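Local atomic coordinates of thiamin pyrophosphokinase (Saccharomyces cerevisiae, PDB entry 1IG0), a protein that catalyses the ATP-dependent conversion of thiamine to thiamine diphosphate, releasing AMP, and is the only yeast enzyme able to make this cofactor. Residues B[208-213]-B[229-234]. Numbering follows the deposited sequence.
Sequences TLSENA and LIKKNG
Ser210 meets Leu229 and Lys231 at the surface, where the last turn of helix 196-212 faces the end of strand 225-230. The helix belongs to a beta-alpha-beta crossover between the parallel strands 184-189 and 216-221. Strand 225-230 then runs back antiparallel to 216-221.

Thr208 is turned away from the strand and packs on Thr281 of the second subunit, as Glu211 packs on its Val280. Leu209 is buried on the sheet side of the helix, against Phe216 and Leu218 of strand 216-221. Ser210 reaches both Leu229 on the strand and Lys231 just after it. Its OG lies anti to the backbone N (chi1 -179°), which carries the hydroxyl out toward Lys231. Its CB rests 4.1 Å from CD1 of Leu229, a light apolar touch beside the polar one. Asn212 N closes the turn on Thr208 O at 2.7 Å, and Ala213 leaves the helix.

Across the contact, the Lys231 chain bends at chi2 and chi3 to reach back to the helix. Lys231 NZ donates a hydrogen bond to Ser210 OG at 2.5 Å, shorter than usual, so its exact geometry is doubtful. NZ also forms a salt bridge with Asp303 OD2, while Asp303 OD1 takes the backbone N of Lys232. The modelled CE-NZ-OG angle, about 94°, shares that doubt. It is tighter than tetrahedral and sets Ser210 OG beside the CE-NZ bond, 3.0 Å from Lys231 CE.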
# COMPACT_ATOMS: atom_id res chain seq x y z
N THR B 208 -10.21 8.88 -8.87
CA THR B 208 -10.40 10.20 -9.47
C THR B 208 -10.39 10.23 -11.00
O THR B 208 -11.20 10.92 -11.61
CB THR B 208 -9.34 11.21 -8.95
OG1 THR B 208 -8.02 10.74 -9.26
CG2 THR B 208 -9.48 11.38 -7.44
N LEU B 209 -9.47 9.49 -11.62
CA LEU B 209 -9.42 9.45 -13.07
C LEU B 209 -10.70 8.82 -13.61
O LEU B 209 -11.25 9.27 -14.61
CB LEU B 209 -8.21 8.65 -13.55
CG LEU B 209 -6.83 9.28 -13.34
CD1 LEU B 209 -5.75 8.33 -13.83
CD2 LEU B 209 -6.75 10.61 -14.09
N SER B 210 -11.16 7.77 -12.94
CA SER B 210 -12.37 7.07 -13.34
C SER B 210 -13.57 8.01 -13.30
O SER B 210 -14.51 7.89 -14.09
CB SER B 210 -12.61 5.89 -12.40
OG SER B 210 -13.77 5.17 -12.78
N GLU B 211 -13.53 8.97 -12.38
CA GLU B 211 -14.62 9.92 -12.21
C GLU B 211 -14.49 11.23 -12.99
O GLU B 211 -15.48 11.74 -13.51
CB GLU B 211 -14.79 10.23 -10.72
CG GLU B 211 -15.61 11.48 -10.40
CD GLU B 211 -16.06 11.54 -8.95
OE1 GLU B 211 -15.25 11.22 -8.06
OE2 GLU B 211 -17.23 11.91 -8.71
N ASN B 212 -13.27 11.76 -13.10
CA ASN B 212 -13.07 13.03 -13.78
C ASN B 212 -12.33 12.99 -15.12
O ASN B 212 -12.22 14.02 -15.80
CB ASN B 212 -12.35 13.98 -12.83
CG ASN B 212 -13.10 14.15 -11.52
OD1 ASN B 212 -12.50 14.24 -10.45
ND2 ASN B 212 -14.43 14.20 -11.60
N ALA B 213 -11.83 11.82 -15.50
CA ALA B 213 -11.12 11.66 -16.77
C ALA B 213 -11.26 10.20 -17.18
O ALA B 213 -10.28 9.49 -17.37
CB ALA B 213 -9.64 12.02 -16.60
N LEU B 229 -8.78 -0.58 -11.28
CA LEU B 229 -10.14 -0.39 -10.78
C LEU B 229 -11.17 -1.24 -11.51
O LEU B 229 -11.12 -1.42 -12.73
CB LEU B 229 -10.53 1.08 -10.87
CG LEU B 229 -11.86 1.49 -10.23
CD1 LEU B 229 -11.77 2.92 -9.73
CD2 LEU B 229 -12.99 1.34 -11.24
N ILE B 230 -12.11 -1.77 -10.73
CA ILE B 230 -13.20 -2.59 -11.24
C ILE B 230 -14.49 -1.77 -11.12
O ILE B 230 -14.90 -1.40 -10.02
CB ILE B 230 -13.34 -3.89 -10.41
CG1 ILE B 230 -12.18 -4.84 -10.72
CG2 ILE B 230 -14.69 -4.55 -10.69
CD1 ILE B 230 -12.11 -5.27 -12.17
N LYS B 231 -15.11 -1.48 -12.26
CA LYS B 231 -16.34 -0.70 -12.27
C LYS B 231 -17.48 -1.48 -11.62
O LYS B 231 -17.56 -2.71 -11.70
CB LYS B 231 -16.72 -0.32 -13.70
CG LYS B 231 -15.77 0.67 -14.38
CD LYS B 231 -16.20 2.13 -14.20
CE LYS B 231 -15.62 2.79 -12.96
NZ LYS B 231 -16.10 4.21 -12.81
N LYS B 232 -18.37 -0.74 -10.97
CA LYS B 232 -19.53 -1.30 -10.27
C LYS B 232 -20.54 -1.94 -11.21
O LYS B 232 -20.48 -1.79 -12.43
CB LYS B 232 -20.23 -0.17 -9.51
CG LYS B 232 -20.66 0.96 -10.43
CD LYS B 232 -21.35 2.10 -9.70
CE LYS B 232 -21.74 3.19 -10.68
NZ LYS B 232 -22.47 4.31 -10.05
N ASN B 233 -21.48 -2.67 -10.61
CA ASN B 233 -22.58 -3.32 -11.33
C ASN B 233 -22.28 -4.47 -12.29
O ASN B 233 -23.09 -4.78 -13.16
CB ASN B 233 -23.38 -2.24 -12.07
CG ASN B 233 -24.02 -1.26 -11.11
OD1 ASN B 233 -24.31 -0.12 -11.49
ND2 ASN B 233 -24.26 -1.68 -9.87
N GLY B 234 -21.13 -5.12 -12.13
CA GLY B 234 -20.83 -6.26 -12.98
C GLY B 234 -19.73 -6.11 -14.00
O GLY B 234 -19.92 -5.51 -15.05